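Local structure of cytolethal distending toxin subunit A (Haemophilus ducreyi, 1SR4) at residues V163-V168 against Q191-A196; A77-L82 against I129-S134; E108-V113 against F142-T147. The protein probably pairs with CdtC to form the heterodimer that delivers the genotoxic CdtB subunit to host cells, in which the toxin arrests growth in G2/M. All blocks are in the same frame, centred on the assembly; numbering follows the deposited sequence.

Contact 1: V163-V168 against Q191-A196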
loop_
_atom_site.group_PDB
_atom_site.type_symbol
_atom_site.label_atom_id
_atom_site.label_comp_id
_atom_site.label_asym_id
_atom_site.label_seq_id
_atom_site.Cartn_x
_atom_site.Cartn_y
_atom_site.Cartn_z
ATOM N N VAL A 163 -18.454 4.985 -11.359
ATOM C CA VAL A 163 -18.914 6.039 -10.455
ATOM C C VAL A 163 -18.341 7.368 -10.950
ATOM O O VAL A 163 -17.126 7.574 -10.991
ATOM C CB VAL A 163 -18.463 5.734 -9.021
ATOM C CG1 VAL A 163 -18.978 6.804 -8.057
ATOM C CG2 VAL A 163 -18.973 4.343 -8.628
ATOM N N THR A 164 -19.247 8.268 -11.314
ATOM C CA THR A 164 -18.920 9.568 -11.896
ATOM C C THR A 164 -19.402 10.721 -11.024
ATOM O O THR A 164 -20.421 10.602 -10.342
ATOM C CB THR A 164 -19.619 9.662 -13.278
ATOM O OG1 THR A 164 -19.314 8.480 -14.028
ATOM C CG2 THR A 164 -19.188 10.908 -14.053
ATOM N N TYR A 165 -18.688 11.847 -11.059
ATOM C CA TYR A 165 -19.092 13.006 -10.266
ATOM C C TYR A 165 -18.586 14.285 -10.916
ATOM O O TYR A 165 -17.701 14.244 -11.763
ATOM C CB TYR A 165 -18.525 12.909 -8.841
ATOM C CG TYR A 165 -17.014 12.932 -8.804
ATOM C CD1 TYR A 165 -16.314 14.127 -8.583
ATOM C CD2 TYR A 165 -16.287 11.764 -9.022
ATOM C CE1 TYR A 165 -14.914 14.150 -8.582
ATOM C CE2 TYR A 165 -14.896 11.766 -9.026
ATOM C CZ TYR A 165 -14.211 12.955 -8.810
ATOM O OH TYR A 165 -12.831 12.942 -8.858
ATOM N N ASN A 166 -19.153 15.418 -10.508
ATOM C CA ASN A 166 -18.722 16.702 -11.034
ATOM C C ASN A 166 -17.784 17.364 -10.028
ATOM O O ASN A 166 -18.204 17.731 -8.943
ATOM C CB ASN A 166 -19.931 17.618 -11.263
ATOM C CG ASN A 166 -20.826 17.731 -10.028
ATOM O OD1 ASN A 166 -21.276 16.718 -9.465
ATOM N ND2 ASN A 166 -21.099 18.965 -9.606
ATOM N N PRO A 167 -16.500 17.500 -10.375
ATOM C CA PRO A 167 -15.519 18.130 -9.491
ATOM C C PRO A 167 -15.997 19.546 -9.142
ATOM O O PRO A 167 -16.016 19.934 -7.972
ATOM C CB PRO A 167 -14.257 18.162 -10.349
ATOM C CG PRO A 167 -14.361 16.900 -11.138
ATOM C CD PRO A 167 -15.842 16.880 -11.544
ATOM N N VAL A 168 -16.387 20.310 -10.166
ATOM C CA VAL A 168 -16.862 21.676 -9.956
ATOM C C VAL A 168 -18.337 21.690 -9.567
ATOM O O VAL A 168 -19.173 21.029 -10.194
ATOM C CB VAL A 168 -16.649 22.548 -11.229
ATOM C CG1 VAL A 168 -17.305 23.904 -11.058
ATOM C CG2 VAL A 168 -15.159 22.735 -11.483
ATOM N N GLN A 191 -14.007 10.635 -13.128
ATOM C CA GLN A 191 -14.259 9.296 -12.622
ATOM C C GLN A 191 -13.100 8.801 -11.771
ATOM O O GLN A 191 -13.033 7.611 -11.448
ATOM C CB GLN A 191 -14.512 8.306 -13.773
ATOM C CG GLN A 191 -15.729 8.635 -14.631
ATOM C CD GLN A 191 -15.988 7.585 -15.702
ATOM O OE1 GLN A 191 -15.047 7.044 -16.294
ATOM N NE2 GLN A 191 -17.266 7.301 -15.968
ATOM N N THR A 192 -12.181 9.691 -11.395
ATOM C CA THR A 192 -11.063 9.229 -10.571
ATOM C C THR A 192 -11.293 9.541 -9.099
ATOM O O THR A 192 -11.738 10.632 -8.728
ATOM C CB THR A 192 -9.690 9.824 -11.025
ATOM O OG1 THR A 192 -9.796 11.228 -11.190
ATOM C CG2 THR A 192 -9.264 9.238 -12.360
ATOM N N TRP A 193 -10.976 8.548 -8.272
ATOM C CA TRP A 193 -11.128 8.608 -6.825
ATOM C C TRP A 193 -9.836 8.219 -6.138
ATOM O O TRP A 193 -9.036 7.475 -6.713
ATOM C CB TRP A 193 -12.196 7.608 -6.386
ATOM C CG TRP A 193 -13.579 7.936 -6.865
ATOM C CD1 TRP A 193 -14.155 7.597 -8.068
ATOM C CD2 TRP A 193 -14.554 8.690 -6.144
ATOM N NE1 TRP A 193 -15.444 8.103 -8.127
ATOM C CE2 TRP A 193 -15.706 8.778 -6.958
ATOM C CE3 TRP A 193 -14.563 9.303 -4.882
ATOM C CZ2 TRP A 193 -16.864 9.460 -6.547
ATOM C CZ3 TRP A 193 -15.717 9.979 -4.475
ATOM C CH2 TRP A 193 -16.847 10.049 -5.309
ATOM N N TYR A 194 -9.624 8.715 -4.919
ATOM C CA TYR A 194 -8.434 8.322 -4.164
ATOM C C TYR A 194 -8.867 7.479 -2.969
ATOM O O TYR A 194 -9.914 7.733 -2.351
ATOM C CB TYR A 194 -7.656 9.532 -3.623
ATOM C CG TYR A 194 -7.521 10.709 -4.575
ATOM C CD1 TYR A 194 -7.015 10.546 -5.870
ATOM C CD2 TYR A 194 -7.873 12.000 -4.164
ATOM C CE1 TYR A 194 -6.857 11.669 -6.738
ATOM C CE2 TYR A 194 -7.728 13.109 -5.015
ATOM C CZ TYR A 194 -7.220 12.936 -6.292
ATOM O OH TYR A 194 -7.076 14.043 -7.109
ATOM N N LEU A 195 -8.060 6.473 -2.646
ATOM C CA LEU A 195 -8.311 5.621 -1.490
ATOM C C LEU A 195 -7.613 6.440 -0.406
ATOM O O LEU A 195 -6.384 6.499 -0.364
ATOM C CB LEU A 195 -7.649 4.252 -1.720
ATOM C CG LEU A 195 -8.271 3.561 -2.961
ATOM C CD1 LEU A 195 -7.507 2.324 -3.372
ATOM C CD2 LEU A 195 -9.710 3.224 -2.642
ATOM N N ALA A 196 -8.401 7.069 0.464
ATOM C CA ALA A 196 -7.863 7.990 1.468
ATOM C C ALA A 196 -8.125 7.644 2.929
ATOM O O ALA A 196 -8.953 6.782 3.237
ATOM C CB ALA A 196 -8.424 9.438 1.160
HETATM O O HOH W 1 -14.989 5.873 -11.125
#

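Contact 2: A77-L82 against I129-S134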
loop_
_atom_site.group_PDB
_atom_site.type_symbol
_atom_site.label_atom_id
_atom_site.label_comp_id
_atom_site.label_asym_id
_atom_site.label_seq_id
_atom_site.Cartn_x
_atom_site.Cartn_y
_atom_site.Cartn_z
ATOM N N ALA A 77 -31.896 6.971 6.180
ATOM C CA ALA A 77 -32.705 5.784 5.918
ATOM C C ALA A 77 -32.124 4.975 4.759
ATOM O O ALA A 77 -31.573 5.545 3.811
ATOM C CB ALA A 77 -34.150 6.191 5.602
ATOM N N LYS A 78 -32.252 3.652 4.845
ATOM C CA LYS A 78 -31.752 2.761 3.804
ATOM C C LYS A 78 -32.338 3.079 2.433
ATOM O O LYS A 78 -33.459 3.563 2.324
ATOM C CB LYS A 78 -32.067 1.306 4.171
ATOM C CG LYS A 78 -31.305 0.801 5.384
ATOM C CD LYS A 78 -31.643 -0.655 5.660
ATOM C CE LYS A 78 -32.880 -0.792 6.524
ATOM N NZ LYS A 78 -32.566 -0.404 7.936
ATOM N N ARG A 79 -31.551 2.815 1.398
ATOM C CA ARG A 79 -31.925 3.026 0.002
ATOM C C ARG A 79 -31.927 4.461 -0.502
ATOM O O ARG A 79 -32.338 4.728 -1.629
ATOM C CB ARG A 79 -33.264 2.332 -0.326
ATOM C CG ARG A 79 -33.163 0.800 -0.202
ATOM C CD ARG A 79 -34.315 0.041 -0.867
ATOM N NE ARG A 79 -34.272 0.089 -2.331
ATOM C CZ ARG A 79 -33.447 -0.633 -3.095
ATOM N NH1 ARG A 79 -32.575 -1.477 -2.555
ATOM N NH2 ARG A 79 -33.497 -0.512 -4.414
ATOM N N ASN A 80 -31.434 5.386 0.312
ATOM C CA ASN A 80 -31.343 6.771 -0.128
ATOM C C ASN A 80 -30.045 6.925 -0.912
ATOM O O ASN A 80 -29.105 6.144 -0.729
ATOM C CB ASN A 80 -31.346 7.709 1.072
ATOM C CG ASN A 80 -32.738 8.066 1.514
ATOM O OD1 ASN A 80 -33.437 8.805 0.823
ATOM N ND2 ASN A 80 -33.155 7.540 2.659
ATOM N N TRP A 81 -30.005 7.927 -1.779
ATOM C CA TRP A 81 -28.847 8.187 -2.609
ATOM C C TRP A 81 -27.627 8.642 -1.815
ATOM O O TRP A 81 -27.736 9.315 -0.792
ATOM C CB TRP A 81 -29.124 9.294 -3.640
ATOM C CG TRP A 81 -30.205 9.051 -4.640
ATOM C CD1 TRP A 81 -31.388 9.738 -4.750
ATOM C CD2 TRP A 81 -30.181 8.116 -5.729
ATOM N NE1 TRP A 81 -32.096 9.288 -5.843
ATOM C CE2 TRP A 81 -31.380 8.296 -6.463
ATOM C CE3 TRP A 81 -29.266 7.146 -6.157
ATOM C CZ2 TRP A 81 -31.684 7.543 -7.607
ATOM C CZ3 TRP A 81 -29.568 6.394 -7.293
ATOM C CH2 TRP A 81 -30.771 6.602 -8.006
ATOM N N LEU A 82 -26.466 8.279 -2.338
ATOM C CA LEU A 82 -25.187 8.674 -1.777
ATOM C C LEU A 82 -24.802 9.922 -2.549
ATOM O O LEU A 82 -25.214 10.096 -3.691
ATOM C CB LEU A 82 -24.139 7.581 -2.028
ATOM C CG LEU A 82 -23.765 6.618 -0.902
ATOM C CD1 LEU A 82 -24.970 6.222 -0.063
ATOM C CD2 LEU A 82 -23.061 5.420 -1.504
ATOM N N ILE A 129 -26.657 3.962 -3.762
ATOM C CA ILE A 129 -27.476 4.115 -2.561
ATOM C C ILE A 129 -26.751 3.270 -1.532
ATOM O O ILE A 129 -25.681 2.746 -1.821
ATOM C CB ILE A 129 -28.904 3.536 -2.750
ATOM C CG1 ILE A 129 -28.827 2.026 -3.010
ATOM C CG2 ILE A 129 -29.628 4.280 -3.874
ATOM C CD1 ILE A 129 -30.195 1.332 -3.112
ATOM N N HIS A 130 -27.302 3.165 -0.328
ATOM C CA HIS A 130 -26.733 2.290 0.686
ATOM C C HIS A 130 -27.913 1.427 1.137
ATOM O O HIS A 130 -29.048 1.910 1.208
ATOM C CB HIS A 130 -26.107 3.082 1.858
ATOM C CG HIS A 130 -27.089 3.853 2.688
ATOM N ND1 HIS A 130 -27.440 3.476 3.965
ATOM C CD2 HIS A 130 -27.755 5.005 2.440
ATOM C CE1 HIS A 130 -28.280 4.362 4.471
ATOM N NE2 HIS A 130 -28.489 5.300 3.564
ATOM N N ASP A 131 -27.666 0.143 1.386
ATOM C CA ASP A 131 -28.727 -0.768 1.817
ATOM C C ASP A 131 -28.119 -1.930 2.583
ATOM O O ASP A 131 -26.884 -2.066 2.670
ATOM C CB ASP A 131 -29.514 -1.303 0.608
ATOM C CG ASP A 131 -30.920 -1.813 0.983
ATOM O OD1 ASP A 131 -31.340 -1.689 2.151
ATOM O OD2 ASP A 131 -31.614 -2.326 0.089
ATOM N N ILE A 132 -28.990 -2.766 3.138
ATOM C CA ILE A 132 -28.558 -3.919 3.905
ATOM C C ILE A 132 -27.538 -4.725 3.114
ATOM O O ILE A 132 -27.730 -5.024 1.942
ATOM C CB ILE A 132 -29.780 -4.792 4.283
ATOM C CG1 ILE A 132 -30.701 -3.977 5.203
ATOM C CG2 ILE A 132 -29.336 -6.061 5.013
ATOM C CD1 ILE A 132 -32.165 -4.317 5.069
ATOM N N CYS A 133 -26.442 -5.062 3.775
ATOM C CA CYS A 133 -25.372 -5.816 3.146
ATOM C C CYS A 133 -25.715 -7.272 2.875
ATOM O O CYS A 133 -26.356 -7.939 3.689
ATOM C CB CYS A 133 -24.124 -5.770 4.027
ATOM S SG CYS A 133 -23.403 -4.112 4.284
ATOM N N SER A 134 -25.284 -7.760 1.722
ATOM C CA SER A 134 -25.494 -9.146 1.376
ATOM C C SER A 134 -24.433 -9.541 0.385
ATOM O O SER A 134 -24.366 -8.974 -0.697
ATOM C CB SER A 134 -26.862 -9.373 0.758
ATOM O OG SER A 134 -26.942 -10.723 0.340
#

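Contact 3: E108-V113 against F142-T147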
loop_
_atom_site.group_PDB
_atom_site.type_symbol
_atom_site.label_atom_id
_atom_site.label_comp_id
_atom_site.label_asym_id
_atom_site.label_seq_id
_atom_site.Cartn_x
_atom_site.Cartn_y
_atom_site.Cartn_z
ATOM N N GLU A 108 -11.397 -10.473 -6.803
ATOM C CA GLU A 108 -11.046 -9.163 -7.350
ATOM C C GLU A 108 -12.064 -8.044 -7.149
ATOM O O GLU A 108 -11.821 -6.912 -7.566
ATOM C CB GLU A 108 -10.679 -9.292 -8.832
ATOM C CG GLU A 108 -9.442 -10.166 -9.056
ATOM C CD GLU A 108 -8.885 -10.038 -10.464
ATOM O OE1 GLU A 108 -9.436 -10.691 -11.377
ATOM O OE2 GLU A 108 -7.912 -9.269 -10.657
ATOM N N TYR A 109 -13.199 -8.339 -6.517
ATOM C CA TYR A 109 -14.177 -7.286 -6.264
ATOM C C TYR A 109 -14.188 -6.875 -4.794
ATOM O O TYR A 109 -13.755 -7.629 -3.903
ATOM C CB TYR A 109 -15.590 -7.712 -6.662
ATOM C CG TYR A 109 -15.746 -8.164 -8.101
ATOM C CD1 TYR A 109 -14.886 -7.712 -9.102
ATOM C CD2 TYR A 109 -16.778 -9.027 -8.458
ATOM C CE1 TYR A 109 -15.054 -8.113 -10.427
ATOM C CE2 TYR A 109 -16.960 -9.430 -9.773
ATOM C CZ TYR A 109 -16.094 -8.970 -10.752
ATOM O OH TYR A 109 -16.296 -9.363 -12.053
ATOM N N PHE A 110 -14.698 -5.674 -4.548
ATOM C CA PHE A 110 -14.780 -5.132 -3.205
ATOM C C PHE A 110 -16.164 -4.586 -2.913
ATOM O O PHE A 110 -16.934 -4.250 -3.826
ATOM C CB PHE A 110 -13.764 -4.002 -3.043
ATOM C CG PHE A 110 -12.344 -4.460 -3.143
ATOM C CD1 PHE A 110 -11.721 -5.062 -2.053
ATOM C CD2 PHE A 110 -11.637 -4.326 -4.341
ATOM C CE1 PHE A 110 -10.406 -5.530 -2.143
ATOM C CE2 PHE A 110 -10.320 -4.791 -4.444
ATOM C CZ PHE A 110 -9.707 -5.394 -3.335
ATOM N N ARG A 111 -16.472 -4.511 -1.630
ATOM C CA ARG A 111 -17.730 -3.954 -1.184
ATOM C C ARG A 111 -17.360 -2.953 -0.097
ATOM O O ARG A 111 -16.279 -3.049 0.506
ATOM C CB ARG A 111 -18.639 -5.030 -0.638
ATOM C CG ARG A 111 -18.238 -5.548 0.703
ATOM C CD ARG A 111 -19.415 -6.259 1.294
ATOM N NE ARG A 111 -19.150 -6.793 2.620
ATOM C CZ ARG A 111 -20.006 -7.566 3.274
ATOM N NH1 ARG A 111 -21.168 -7.876 2.712
ATOM N NH2 ARG A 111 -19.689 -8.042 4.471
ATOM N N PHE A 112 -18.246 -1.991 0.143
ATOM C CA PHE A 112 -18.013 -0.934 1.122
ATOM C C PHE A 112 -19.093 -0.892 2.197
ATOM O O PHE A 112 -20.267 -0.674 1.903
ATOM C CB PHE A 112 -17.948 0.412 0.400
ATOM C CG PHE A 112 -16.830 0.502 -0.606
ATOM C CD1 PHE A 112 -15.583 0.995 -0.236
ATOM C CD2 PHE A 112 -17.018 0.053 -1.915
ATOM C CE1 PHE A 112 -14.539 1.039 -1.153
ATOM C CE2 PHE A 112 -15.977 0.092 -2.846
ATOM C CZ PHE A 112 -14.735 0.586 -2.464
ATOM N N VAL A 113 -18.674 -1.081 3.442
ATOM C CA VAL A 113 -19.578 -1.096 4.589
ATOM C C VAL A 113 -19.473 0.213 5.379
ATOM O O VAL A 113 -18.391 0.600 5.815
ATOM C CB VAL A 113 -19.225 -2.281 5.500
ATOM C CG1 VAL A 113 -20.324 -2.485 6.575
ATOM C CG2 VAL A 113 -19.059 -3.543 4.636
ATOM N N PHE A 142 -17.869 -4.066 -6.397
ATOM C CA PHE A 142 -17.217 -3.123 -7.293
ATOM C C PHE A 142 -15.797 -3.545 -7.658
ATOM O O PHE A 142 -15.081 -4.146 -6.860
ATOM C CB PHE A 142 -17.167 -1.728 -6.641
ATOM C CG PHE A 142 -18.523 -1.135 -6.368
ATOM C CD1 PHE A 142 -19.131 -0.298 -7.301
ATOM C CD2 PHE A 142 -19.210 -1.450 -5.206
ATOM C CE1 PHE A 142 -20.404 0.218 -7.082
ATOM C CE2 PHE A 142 -20.489 -0.941 -4.979
ATOM C CZ PHE A 142 -21.087 -0.100 -5.929
ATOM N N GLU A 143 -15.411 -3.248 -8.890
ATOM C CA GLU A 143 -14.064 -3.534 -9.353
ATOM C C GLU A 143 -13.359 -2.183 -9.389
ATOM O O GLU A 143 -13.852 -1.243 -10.003
ATOM C CB GLU A 143 -14.071 -4.140 -10.768
ATOM C CG GLU A 143 -12.649 -4.305 -11.329
ATOM C CD GLU A 143 -12.558 -5.124 -12.623
ATOM O OE1 GLU A 143 -13.292 -4.826 -13.595
ATOM O OE2 GLU A 143 -11.724 -6.060 -12.663
ATOM N N LEU A 144 -12.225 -2.059 -8.715
ATOM C CA LEU A 144 -11.503 -0.791 -8.761
ATOM C C LEU A 144 -10.375 -0.973 -9.757
ATOM O O LEU A 144 -9.564 -1.890 -9.634
ATOM C CB LEU A 144 -10.961 -0.409 -7.380
ATOM C CG LEU A 144 -11.968 0.293 -6.457
ATOM C CD1 LEU A 144 -13.192 -0.593 -6.251
ATOM C CD2 LEU A 144 -11.302 0.623 -5.125
ATOM N N LEU A 145 -10.353 -0.103 -10.756
ATOM C CA LEU A 145 -9.368 -0.145 -11.819
ATOM C C LEU A 145 -8.292 0.913 -11.563
ATOM O O LEU A 145 -8.566 2.108 -11.563
ATOM C CB LEU A 145 -10.061 0.135 -13.155
ATOM C CG LEU A 145 -11.449 -0.492 -13.409
ATOM C CD1 LEU A 145 -12.077 0.138 -14.653
ATOM C CD2 LEU A 145 -11.329 -1.992 -13.580
ATOM N N PRO A 146 -7.051 0.485 -11.353
ATOM C CA PRO A 146 -5.986 1.464 -11.103
ATOM C C PRO A 146 -5.687 2.308 -12.332
ATOM O O PRO A 146 -5.842 1.840 -13.460
ATOM C CB PRO A 146 -4.797 0.584 -10.700
ATOM C CG PRO A 146 -5.003 -0.656 -11.553
ATOM C CD PRO A 146 -6.520 -0.890 -11.436
ATOM N N THR A 147 -5.287 3.559 -12.112
ATOM C CA THR A 147 -4.932 4.450 -13.217
ATOM C C THR A 147 -3.421 4.615 -13.110
ATOM O O THR A 147 -2.827 4.212 -12.101
ATOM C CB THR A 147 -5.555 5.837 -13.074
ATOM O OG1 THR A 147 -4.933 6.525 -11.983
ATOM C CG2 THR A 147 -7.061 5.735 -12.827
HETATM O O HOH W 2 -10.839 -4.412 -7.791
#

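Contact 1: V163-V168 against Q191-A196
Two aromatic side chains and a valine make the dense part of this contact in the beta-trefoil of CdtA. Tyr165 and Trp193 reach toward each other tip to tip. Their planes are inclined at 56°, and Tyr165 CE2 lies over one face of the indole, toward its rim, while Tyr165 CD2 comes within 3.4 Å of Trp193 CZ2. Val163 crosses the indole at about a right angle and sets CG1, anti to its backbone N, 3.7 Å from Trp193 CZ2. Tyr165 OH donates to Thr192 O at 2.6 Å, in the carbonyl plane, and is also bonded to Gln66 N. Trp193 NE1 donates a weak hydrogen bond, 3.4 Å long, to Val163 O; a water donates to both Val163 O and Gln191 O. At the other end the extended Gln191 donates from NE2 to Thr164 OG1 at 3.1 Å (N-H...O 166°); Val180 O and Gly183 N engage the same amide, and Ser179 the threonine hydroxyl. Beyond Tyr165 the packing ends, and the chain turns off toward exposed Val168. The tyrosine hydroxyl and glutamine amide are well partnered and the indole N-H has its weak bond, consistent with burying these bulky groups.

Contact 2: A77-L82 against I129-S134
A type II beta turn, Ala77 to Asn80, rests on residues 129-131 of strand 127-131 in this beta-trefoil lectin-like subunit; the turn belongs to a region inferred to mediate binding to target cells. One hydrogen bond ties it to the strand: Arg79, at the turn position with positive phi (75°), sends its backbone N to His130 O at 2.7 Å, nearly along the C=O axis. Another braces the turn internally, Asn80 ND2 to Ala77 O at 2.8 Å; asparagine suits this place because its short side chain carries an amide N-H back to that carbonyl.

The His130 ring, its ND1 engaged by Thr119 OG1, has Arg79 N over one face and receives an off-centre CH-pi contact from Lys78 CA.

Apolar contact is supplied by Ile129, the most covered residue here. Its CG2 meets Trp81 CE3 at 3.7 Å, and Leu82 CD1 packs against the strand beside it. Lys78 CD packs tightly on Ile132 CG1, at 3.5 Å closer than usual for two carbons.

Charge pairing comes last. Tyr124 gives Arg79 a cation-pi partner, and Ile129 CD1 covers one guanidinium face. The bent arginine chain brings NH1 to Asp131 OD2 in a 2.9 Å salt bridge, in the guanidinium plane but above the carboxylate plane.

Contact 3: E108-V113 against F142-T147
Phe110 and Phe142 both hold CG anti to the carbonyl carbon and beside the backbone N, chi1 -65° and -62°, and the Phe142 ring turns its edge to Phe110 O. The backbones meet at one point of the beta-trefoil, where Phe110 and Phe142 form a single antiparallel hydrogen-bonded pair. Phe110 N reaches Phe142 O at 2.8 Å, and Phe142 N reaches Phe110 O at 2.7 Å, both in the carbonyl plane. The short strand segments run at 108° to one another, which fits a pairing that goes no further.

Phe110, Phe112, Phe142 and Leu144 are all buried, and apolar side chains suit this side of the bridge. The ring of Phe112 turns its edge to two neighbours, CD2 lying 4.2 Å from Phe142 CD2 and CZ 4.3 Å from Leu144 CD1. Met101 and Val121 extend this apolar cluster into the adjoining strands.

On the partly exposed side toward CdtB, Tyr109 CD1 meets Glu143 CB obliquely at 4.0 Å, so that the acid offers its aliphatic root to the ring. The Glu108 carboxylate is hydrogen-bonded to Thr205 of the CdtB chain, while at the far end Pro146 makes backbone hydrogen bonds to CdtC. A water links the loop residue Glu108 to strand 142-146, donating to Glu108 O at 2.7 Å and accepting from Leu144 N at 2.9 Å.

The three contacts sit in one trefoil domain. Contacts 1 and 3 are closest, with centres about 14 Å apart, and they touch through Leu195 CD2 and Leu144 CD2 at 3.9 Å. Contact 2 lies about 18 Å from contact 3 between centres. Their segments alternate along the chain, and they meet where Cys133, disulfide-bonded to Cys120, sets CB 3.9 Å from Arg111 NH1. Contacts 1 and 2 do not touch; their nearest atoms are about 8 Å apart. Contacts 1 and 3 both border CdtB and CdtC, whereas no other chain of the assembly touches contact 2, which carries part of the inferred cell-binding region.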